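PDB 3G87: malonyl CoA-acyl carrier protein transacylase from Burkholderia pseudomallei, which probably transfers the malonyl group from malonyl-CoA to holo acyl carrier protein, releasing CoA. Local coordinates for residues 119-124 and 198-203; 24-29 and 43-48; 6-11 and 269-274. One frame throughout, in Å; residues are numbered along the deposited sequence.

In the fold
All three contacts belong to one acyl transferase domain, and none touches another. Contact 3 comes first and last along the chain: it pairs strands 6-11 and 269-273 at one border of the four-stranded parallel sheet, with contacts 2 and 1 following in that order between its two halves. Contact 2 packs the short helices 25-28 and 44-50 soon after the first strand, its centre 24 Å from that of contact 3. Contact 1, where helix 107-123 meets the start of helix 201-211, lies across the chain's centre from contact 3, their centres 30 Å apart. Two strands about 260 residues apart are thus neighbours in the sheet, while contacts 1 and 2 join helices.

Contact 1: 119-124 and 198-203; sequences ELMSQA and KFMRPA
Ala124 and Met200 meet methyl to methyl near the place where the end of helix 107-123 approaches the start of helix 201-211, and Leu120 with Ala203 forms a second pair beside them. The Met200 side chain is the one to follow. Its CG stands beside the backbone N and anti to the carbonyl carbon (chi1 -73°), and bends at chi2 and chi3 give the chain a hooked shape. CB begins the hook, and CG continues it without a close partner in 119-124. SD then comes within 4.4 Å of Met121 CG, a loose contact between the two methionines. At the tip, CE meets Ala124 CB at 3.5 Å.

One turn back, Leu120 faces the first turn of helix 201-211. Its CB lies 3.8 Å from Ala203 CB, and these two residues also mark the closest approach of the backbones, with Leu120 CA 5.3 Å from Ala203 CA. Farther out, Leu120 CD1 reaches the carbonyl of Ala203, 3.6 Å from its O. The same leucine continues along the helix onto Ala206 and Phe207, while Met121 and Met200 both pack on Phe195.

No hydrogen bond crosses between 119-124 and 198-203. The bond from Gln123 NE2 to Glu119 OE2, 2.9 Å long and using the anti lone pair of the carboxylate, stays within 119-124. Cohesion here therefore rests on van der Waals contact among methyl, methylene and thioether groups: the backbones come closest at Ala203, whose side chain is a single methyl, while Ala124 is met by the methionine tip.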
loop_
_atom_site.group_PDB
_atom_site.type_symbol
_atom_site.label_atom_id
_atom_site.label_comp_id
_atom_site.label_asym_id
_atom_site.label_seq_id
_atom_site.Cartn_x
_atom_site.Cartn_y
_atom_site.Cartn_z
ATOM N N GLU A 119 8.905 6.980 9.170
ATOM C CA GLU A 119 9.537 8.191 9.719
ATOM C C GLU A 119 9.821 9.236 8.654
ATOM O O GLU A 119 9.417 10.392 8.837
ATOM C CB GLU A 119 10.810 7.857 10.497
ATOM C CG GLU A 119 11.590 9.074 10.925
ATOM C CD GLU A 119 10.800 10.051 11.806
ATOM O OE1 GLU A 119 9.928 9.605 12.566
ATOM O OE2 GLU A 119 11.052 11.286 11.748
ATOM N N LEU A 120 10.473 8.859 7.541
ATOM C CA LEU A 120 10.774 9.872 6.505
ATOM C C LEU A 120 9.489 10.457 5.876
ATOM O O LEU A 120 9.347 11.702 5.692
ATOM C CB LEU A 120 11.684 9.328 5.397
ATOM C CG LEU A 120 13.038 8.810 5.858
ATOM C CD1 LEU A 120 13.585 7.787 4.849
ATOM C CD2 LEU A 120 14.017 9.964 6.074
ATOM N N MET A 121 8.557 9.581 5.514
ATOM C CA MET A 121 7.354 10.074 4.912
ATOM C C MET A 121 6.623 11.040 5.854
ATOM O O MET A 121 6.083 12.049 5.407
ATOM C CB MET A 121 6.459 8.926 4.446
ATOM C CG MET A 121 6.984 8.290 3.160
ATOM S SD MET A 121 6.115 6.782 2.733
ATOM C CE MET A 121 4.343 7.271 2.778
ATOM N N SER A 122 6.676 10.805 7.147
ATOM C CA SER A 122 6.119 11.720 8.130
ATOM C C SER A 122 6.716 13.117 8.254
ATOM O O SER A 122 6.097 13.962 8.775
ATOM C CB SER A 122 6.026 11.063 9.491
ATOM O OG SER A 122 7.120 11.310 10.304
ATOM N N GLN A 123 7.909 13.318 7.754
ATOM C CA GLN A 123 8.602 14.580 7.740
ATOM C C GLN A 123 8.122 15.513 6.670
ATOM O O GLN A 123 8.283 16.680 6.800
ATOM C CB GLN A 123 10.122 14.359 7.594
ATOM C CG GLN A 123 10.728 13.644 8.750
ATOM C CD GLN A 123 12.102 13.108 8.558
ATOM O OE1 GLN A 123 12.780 13.419 7.641
ATOM N NE2 GLN A 123 12.528 12.342 9.476
ATOM N N ALA A 124 7.527 14.993 5.609
ATOM C CA ALA A 124 6.909 15.788 4.574
ATOM C C ALA A 124 5.875 16.746 5.124
ATOM O O ALA A 124 4.938 16.337 5.705
ATOM C CB ALA A 124 6.266 14.896 3.525
ATOM N N LYS A 198 6.320 13.691 -6.645
ATOM C CA LYS A 198 7.676 14.275 -6.645
ATOM C C LYS A 198 8.103 14.901 -5.315
ATOM O O LYS A 198 9.278 15.136 -5.123
ATOM C CB LYS A 198 7.791 15.360 -7.720
ATOM C CG LYS A 198 6.817 16.560 -7.531
ATOM C CD LYS A 198 7.053 17.641 -8.621
ATOM C CE LYS A 198 5.811 18.545 -8.729
ATOM N NZ LYS A 198 5.958 19.640 -9.758
ATOM N N PHE A 199 7.154 15.215 -4.438
ATOM C CA PHE A 199 7.498 15.764 -3.129
ATOM C C PHE A 199 8.194 14.739 -2.225
ATOM O O PHE A 199 8.907 15.113 -1.301
ATOM C CB PHE A 199 6.310 16.524 -2.479
ATOM C CG PHE A 199 5.827 17.690 -3.337
ATOM C CD1 PHE A 199 6.521 18.905 -3.345
ATOM C CD2 PHE A 199 4.756 17.535 -4.230
ATOM C CE1 PHE A 199 6.131 19.977 -4.172
ATOM C CE2 PHE A 199 4.355 18.595 -5.046
ATOM C CZ PHE A 199 5.045 19.826 -5.005
ATOM N N MET A 200 8.033 13.466 -2.520
ATOM C CA MET A 200 8.604 12.373 -1.787
ATOM C C MET A 200 9.997 11.993 -2.201
ATOM O O MET A 200 10.581 11.131 -1.633
ATOM C CB MET A 200 7.690 11.166 -1.862
ATOM C CG MET A 200 6.467 11.285 -1.042
ATOM S SD MET A 200 6.630 11.849 0.639
ATOM C CE MET A 200 5.933 13.348 0.383
ATOM N N ARG A 201 10.513 12.665 -3.193
ATOM C CA ARG A 201 11.851 12.419 -3.631
ATOM C C ARG A 201 12.931 12.404 -2.538
ATOM O O ARG A 201 13.732 11.565 -2.546
ATOM C CB ARG A 201 12.235 13.353 -4.733
ATOM C CG ARG A 201 12.155 12.693 -5.990
ATOM C CD ARG A 201 12.266 13.627 -7.131
ATOM N NE ARG A 201 11.109 13.648 -7.979
ATOM C CZ ARG A 201 10.644 12.613 -8.672
ATOM N NH1 ARG A 201 11.259 11.437 -8.605
ATOM N NH2 ARG A 201 9.565 12.754 -9.439
ATOM N N PRO A 202 12.926 13.337 -1.619
ATOM C CA PRO A 202 13.922 13.315 -0.572
ATOM C C PRO A 202 13.805 12.134 0.402
ATOM O O PRO A 202 14.820 11.585 0.721
ATOM C CB PRO A 202 13.772 14.674 0.075
ATOM C CG PRO A 202 13.224 15.451 -0.881
ATOM C CD PRO A 202 12.369 14.675 -1.743
ATOM N N ALA A 203 12.596 11.733 0.756
ATOM C CA ALA A 203 12.350 10.530 1.499
ATOM C C ALA A 203 12.844 9.325 0.742
ATOM O O ALA A 203 13.473 8.482 1.316
ATOM C CB ALA A 203 10.907 10.380 1.818
#

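Contact 2: 24-29 and 43-48; sequences ALFDRF and SIRALC
Phe26 lays its ring against Arg45 and carries most of this helix-helix packing, in which the short helix 25-28 meets the start of helix 44-50 beside the intervening helix 30-40. With CG anti to the carbonyl carbon (chi1 -76°), the aromatic group is directed at Arg45, Ile44 and Cys48. One face of the ring receives Arg45 CA in a CH-pi contact, 3.9 Å from the centroid and only 4° off the normal. Arg45 CB lies over the same face, while CG comes 3.7 Å from Phe26 CD1. At two other corners, Ile44 CG2 meets Phe26 CE2 at 3.7 Å and Cys48 CB meets Phe26 CE1 at the same separation; Cys48 SG adds an oblique sulfur-aromatic contact.

Next in sequence, Asp27 meets Arg45 mainly through water, though their opposite charges may add some attraction. Its OD2 lies 4.3 Å from Arg45 NE, well out of the guanidinium plane, too far for a salt bridge. Two waters sit in that plane at its edge. One accepts from Arg45 NH2 and donates weakly to Asp27 OD2; the other is gripped by two N-H groups, Asp27 N at 3.2 Å and Arg45 NE at 3.1 Å.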
loop_
_atom_site.group_PDB
_atom_site.type_symbol
_atom_site.label_atom_id
_atom_site.label_comp_id
_atom_site.label_asym_id
_atom_site.label_seq_id
_atom_site.Cartn_x
_atom_site.Cartn_y
_atom_site.Cartn_z
ATOM N N ALA A 24 -6.424 -10.602 18.897
ATOM C CA ALA A 24 -5.818 -11.694 19.607
ATOM C C ALA A 24 -4.616 -12.277 18.914
ATOM O O ALA A 24 -3.864 -12.968 19.505
ATOM C CB ALA A 24 -6.810 -12.715 19.889
ATOM N N LEU A 25 -4.432 -11.933 17.651
ATOM C CA LEU A 25 -3.228 -12.257 16.927
ATOM C C LEU A 25 -1.961 -11.837 17.604
ATOM O O LEU A 25 -0.996 -12.465 17.432
ATOM C CB LEU A 25 -3.231 -11.626 15.575
ATOM C CG LEU A 25 -4.124 -12.249 14.517
ATOM C CD1 LEU A 25 -4.183 -11.349 13.340
ATOM C CD2 LEU A 25 -3.618 -13.606 14.149
ATOM N N PHE A 26 -1.970 -10.757 18.347
ATOM C CA PHE A 26 -0.773 -10.294 19.010
ATOM C C PHE A 26 -0.229 -11.231 20.055
ATOM O O PHE A 26 0.907 -11.420 20.133
ATOM C CB PHE A 26 -0.958 -8.900 19.615
ATOM C CG PHE A 26 -0.925 -7.815 18.612
ATOM C CD1 PHE A 26 -2.048 -7.147 18.261
ATOM C CD2 PHE A 26 0.220 -7.487 17.999
ATOM C CE1 PHE A 26 -1.992 -6.208 17.330
ATOM C CE2 PHE A 26 0.244 -6.569 17.112
ATOM C CZ PHE A 26 -0.841 -5.925 16.764
ATOM N N ASP A 27 -1.076 -11.764 20.878
ATOM C CA ASP A 27 -0.708 -12.768 21.871
ATOM C C ASP A 27 -0.494 -14.141 21.228
ATOM O O ASP A 27 0.365 -14.881 21.694
ATOM C CB ASP A 27 -1.814 -12.916 22.920
ATOM C CG ASP A 27 -1.917 -11.724 23.866
ATOM O OD1 ASP A 27 -0.904 -11.035 24.170
ATOM O OD2 ASP A 27 -3.053 -11.508 24.316
ATOM N N ARG A 28 -1.268 -14.499 20.189
ATOM C CA ARG A 28 -1.002 -15.737 19.473
ATOM C C ARG A 28 0.428 -15.764 18.989
ATOM O O ARG A 28 1.086 -16.804 19.090
ATOM C CB ARG A 28 -1.951 -15.921 18.280
ATOM C CG ARG A 28 -1.614 -17.158 17.419
ATOM C CD ARG A 28 -2.579 -17.261 16.196
ATOM N NE ARG A 28 -2.230 -18.424 15.382
ATOM C CZ ARG A 28 -3.003 -18.962 14.446
ATOM N NH1 ARG A 28 -4.189 -18.423 14.174
ATOM N NH2 ARG A 28 -2.588 -20.051 13.787
ATOM N N PHE A 29 0.912 -14.622 18.496
ATOM C CA PHE A 29 2.270 -14.496 17.950
ATOM C C PHE A 29 3.128 -13.701 18.917
ATOM O O PHE A 29 3.825 -12.765 18.546
ATOM C CB PHE A 29 2.245 -13.890 16.525
ATOM C CG PHE A 29 1.683 -14.847 15.493
ATOM C CD1 PHE A 29 0.418 -14.680 14.986
ATOM C CD2 PHE A 29 2.405 -15.980 15.092
ATOM C CE1 PHE A 29 -0.125 -15.599 14.041
ATOM C CE2 PHE A 29 1.854 -16.908 14.196
ATOM C CZ PHE A 29 0.591 -16.712 13.677
ATOM N N SER A 43 4.762 -0.354 22.435
ATOM C CA SER A 43 3.951 -1.555 22.302
ATOM C C SER A 43 3.133 -1.498 21.023
ATOM O O SER A 43 2.332 -0.599 20.848
ATOM C CB SER A 43 3.007 -1.728 23.490
ATOM O OG SER A 43 2.259 -2.958 23.361
ATOM N N ILE A 44 3.348 -2.452 20.130
ATOM C CA ILE A 44 2.617 -2.500 18.897
ATOM C C ILE A 44 1.150 -2.869 19.176
ATOM O O ILE A 44 0.224 -2.433 18.473
ATOM C CB ILE A 44 3.343 -3.465 17.884
ATOM C CG1 ILE A 44 2.703 -3.419 16.497
ATOM C CG2 ILE A 44 3.306 -4.898 18.331
ATOM C CD1 ILE A 44 2.676 -2.042 15.809
ATOM N N ARG A 45 0.939 -3.669 20.230
ATOM C CA ARG A 45 -0.407 -4.177 20.522
ATOM C C ARG A 45 -1.257 -3.047 21.068
ATOM O O ARG A 45 -2.423 -2.936 20.720
ATOM C CB ARG A 45 -0.381 -5.357 21.527
ATOM C CG ARG A 45 -1.798 -5.926 21.767
ATOM C CD ARG A 45 -1.864 -6.796 23.026
ATOM N NE ARG A 45 -3.171 -7.419 23.135
ATOM C CZ ARG A 45 -4.252 -6.854 23.626
ATOM N NH1 ARG A 45 -4.189 -5.634 24.141
ATOM N NH2 ARG A 45 -5.405 -7.546 23.611
ATOM N N ALA A 46 -0.666 -2.237 21.949
ATOM C CA ALA A 46 -1.351 -1.096 22.525
ATOM C C ALA A 46 -1.747 -0.135 21.395
ATOM O O ALA A 46 -2.889 0.304 21.332
ATOM C CB ALA A 46 -0.457 -0.401 23.524
ATOM N N LEU A 47 -0.818 0.169 20.499
ATOM C CA LEU A 47 -1.075 1.147 19.438
ATOM C C LEU A 47 -2.256 0.668 18.600
ATOM O O LEU A 47 -3.158 1.462 18.253
ATOM C CB LEU A 47 0.195 1.309 18.575
ATOM C CG LEU A 47 0.049 2.045 17.208
ATOM C CD1 LEU A 47 -0.203 3.560 17.363
ATOM C CD2 LEU A 47 1.262 1.863 16.340
ATOM N N CYS A 48 -2.258 -0.644 18.296
ATOM C CA CYS A 48 -3.300 -1.279 17.449
ATOM C C CYS A 48 -4.705 -1.538 18.069
ATOM O O CYS A 48 -5.786 -1.213 17.447
ATOM C CB CYS A 48 -2.752 -2.574 16.817
ATOM S SG CYS A 48 -1.451 -2.325 15.523
HETATM O O HOH W 1 -3.692 -10.018 21.562
HETATM O O HOH W 2 -5.947 -10.409 23.016
#

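Contact 3: 6-11 and 269-274; sequences LNTFMF and IEFTEL
Strands 6-11 and 269-273 run parallel and in register from Leu6 beside Ile269 to Met10 beside Glu273, their axes 4.7 Å apart at closest approach and twisted by 29°. Five backbone hydrogen bonds join them, from Glu270 N to Leu6 O through to Leu274 N to Met10 O. Strand 269-273 is outermost in the four-stranded parallel sheet; 6-11 lies between it and 87-90, and Phe11 touches the probable nucleophile elbow.

On one face, Thr8 CB sits 3.6 Å from Phe271 CD1, the two side chains lying alongside. Met10, with CG between the backbone N and the carbonyl carbon (chi1 70°) and the chain extended from there, crosses Phe271 at about a right angle, its CE 3.8 Å from Phe271 CB, while SD makes an oblique Met-aromatic contact with the ring. Helix 279-289 packs on both residues.

On the other face, Thr272 OG1 donates to Asn7 OD1 at 2.9 Å, in the amide plane on a lone pair. The Asn7 amide also stacks on the Glu270 carboxylate, their planes 23° apart. Leu274 CD1 lies over one face of the Phe9 ring, 3.6 Å from its centroid.

Backbone bonds thus set the register and the hydroxyl-to-amide bond fixes the Asn7 amide's rotation, whereas buried Thr8 OG1 has no polar partner in the model.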
loop_
_atom_site.group_PDB
_atom_site.type_symbol
_atom_site.label_atom_id
_atom_site.label_comp_id
_atom_site.label_asym_id
_atom_site.label_seq_id
_atom_site.Cartn_x
_atom_site.Cartn_y
_atom_site.Cartn_z
ATOM N N LEU A 6 -5.500 -20.522 -9.036
ATOM C CA LEU A 6 -4.311 -19.714 -8.661
ATOM C C LEU A 6 -4.701 -18.726 -7.585
ATOM O O LEU A 6 -5.728 -18.087 -7.715
ATOM C CB LEU A 6 -3.791 -18.922 -9.834
ATOM C CG LEU A 6 -3.101 -19.606 -10.991
ATOM C CD1 LEU A 6 -3.080 -18.671 -12.181
ATOM C CD2 LEU A 6 -1.663 -19.969 -10.598
ATOM N N ASN A 7 -3.896 -18.588 -6.528
ATOM C CA ASN A 7 -4.244 -17.719 -5.390
ATOM C C ASN A 7 -3.267 -16.533 -5.209
ATOM O O ASN A 7 -2.056 -16.734 -5.084
ATOM C CB ASN A 7 -4.252 -18.592 -4.158
ATOM C CG ASN A 7 -4.853 -17.921 -2.920
ATOM O OD1 ASN A 7 -5.416 -16.812 -2.938
ATOM N ND2 ASN A 7 -4.755 -18.644 -1.816
ATOM N N THR A 8 -3.805 -15.342 -5.178
ATOM C CA THR A 8 -3.082 -14.137 -4.882
ATOM C C THR A 8 -3.309 -13.640 -3.463
ATOM O O THR A 8 -4.367 -13.342 -3.112
ATOM C CB THR A 8 -3.434 -12.989 -5.844
ATOM O OG1 THR A 8 -3.157 -13.366 -7.171
ATOM C CG2 THR A 8 -2.643 -11.840 -5.540
ATOM N N PHE A 9 -2.277 -13.580 -2.668
ATOM C CA PHE A 9 -2.342 -12.931 -1.380
ATOM C C PHE A 9 -2.033 -11.441 -1.556
ATOM O O PHE A 9 -1.107 -11.068 -2.198
ATOM C CB PHE A 9 -1.402 -13.560 -0.335
ATOM C CG PHE A 9 -1.790 -14.940 0.172
ATOM C CD1 PHE A 9 -2.814 -15.662 -0.344
ATOM C CD2 PHE A 9 -1.092 -15.501 1.190
ATOM C CE1 PHE A 9 -3.124 -16.889 0.129
ATOM C CE2 PHE A 9 -1.415 -16.724 1.680
ATOM C CZ PHE A 9 -2.445 -17.424 1.119
ATOM N N MET A 10 -2.884 -10.622 -0.986
ATOM C CA MET A 10 -2.843 -9.190 -1.072
ATOM C C MET A 10 -2.960 -8.480 0.269
ATOM O O MET A 10 -3.686 -8.881 1.099
ATOM C CB MET A 10 -3.816 -8.663 -2.140
ATOM C CG MET A 10 -5.285 -8.747 -1.896
ATOM S SD MET A 10 -6.217 -8.329 -3.304
ATOM C CE MET A 10 -7.796 -8.317 -2.643
ATOM N N PHE A 11 -2.174 -7.447 0.457
ATOM C CA PHE A 11 -2.020 -6.744 1.722
ATOM C C PHE A 11 -2.357 -5.269 1.634
ATOM O O PHE A 11 -1.857 -4.608 0.821
ATOM C CB PHE A 11 -0.616 -6.951 2.258
ATOM C CG PHE A 11 -0.192 -8.374 2.281
ATOM C CD1 PHE A 11 -0.387 -9.146 3.389
ATOM C CD2 PHE A 11 0.382 -8.947 1.175
ATOM C CE1 PHE A 11 -0.021 -10.413 3.397
ATOM C CE2 PHE A 11 0.724 -10.225 1.176
ATOM C CZ PHE A 11 0.551 -10.956 2.296
ATOM N N ILE A 269 -8.480 -17.458 -11.100
ATOM C CA ILE A 269 -7.696 -16.689 -10.122
ATOM C C ILE A 269 -8.577 -16.061 -9.013
ATOM O O ILE A 269 -9.644 -15.502 -9.267
ATOM C CB ILE A 269 -6.806 -15.628 -10.788
ATOM C CG1 ILE A 269 -5.831 -15.024 -9.779
ATOM C CG2 ILE A 269 -7.604 -14.548 -11.581
ATOM C CD1 ILE A 269 -4.504 -14.647 -10.441
ATOM N N GLU A 270 -8.138 -16.228 -7.774
ATOM C CA GLU A 270 -8.790 -15.570 -6.635
ATOM C C GLU A 270 -7.782 -14.683 -5.871
ATOM O O GLU A 270 -6.571 -14.850 -6.015
ATOM C CB GLU A 270 -9.388 -16.619 -5.702
ATOM C CG GLU A 270 -8.335 -17.527 -5.122
ATOM C CD GLU A 270 -8.831 -18.370 -3.963
ATOM O OE1 GLU A 270 -9.643 -17.894 -3.136
ATOM O OE2 GLU A 270 -8.370 -19.515 -3.859
ATOM N N PHE A 271 -8.309 -13.798 -5.033
ATOM C CA PHE A 271 -7.571 -12.768 -4.299
ATOM C C PHE A 271 -7.902 -12.789 -2.817
ATOM O O PHE A 271 -9.049 -12.597 -2.379
ATOM C CB PHE A 271 -7.842 -11.372 -4.895
ATOM C CG PHE A 271 -7.401 -11.253 -6.338
ATOM C CD1 PHE A 271 -6.124 -10.806 -6.666
ATOM C CD2 PHE A 271 -8.266 -11.625 -7.381
ATOM C CE1 PHE A 271 -5.743 -10.759 -8.003
ATOM C CE2 PHE A 271 -7.873 -11.587 -8.690
ATOM C CZ PHE A 271 -6.613 -11.137 -8.986
ATOM N N THR A 272 -6.899 -13.034 -2.009
ATOM C CA THR A 272 -7.173 -13.153 -0.610
ATOM C C THR A 272 -6.534 -11.960 0.095
ATOM O O THR A 272 -5.309 -11.857 0.100
ATOM C CB THR A 272 -6.587 -14.427 -0.077
ATOM O OG1 THR A 272 -7.005 -15.545 -0.899
ATOM C CG2 THR A 272 -7.004 -14.615 1.438
ATOM N N GLU A 273 -7.362 -11.097 0.691
ATOM C CA GLU A 273 -6.872 -9.947 1.397
ATOM C C GLU A 273 -6.435 -10.355 2.761
ATOM O O GLU A 273 -7.254 -10.889 3.568
ATOM C CB GLU A 273 -7.939 -8.852 1.520
ATOM C CG GLU A 273 -7.445 -7.523 2.105
ATOM C CD GLU A 273 -8.393 -6.364 1.777
ATOM O OE1 GLU A 273 -9.521 -6.645 1.291
ATOM O OE2 GLU A 273 -8.047 -5.172 1.976
ATOM N N LEU A 274 -5.147 -10.115 3.039
ATOM C CA LEU A 274 -4.623 -10.465 4.350
ATOM C C LEU A 274 -4.261 -9.223 5.209
ATOM O O LEU A 274 -3.217 -8.601 5.039
ATOM C CB LEU A 274 -3.463 -11.434 4.177
ATOM C CG LEU A 274 -4.016 -12.754 3.618
ATOM C CD1 LEU A 274 -2.910 -13.720 3.180
ATOM C CD2 LEU A 274 -4.911 -13.463 4.646
#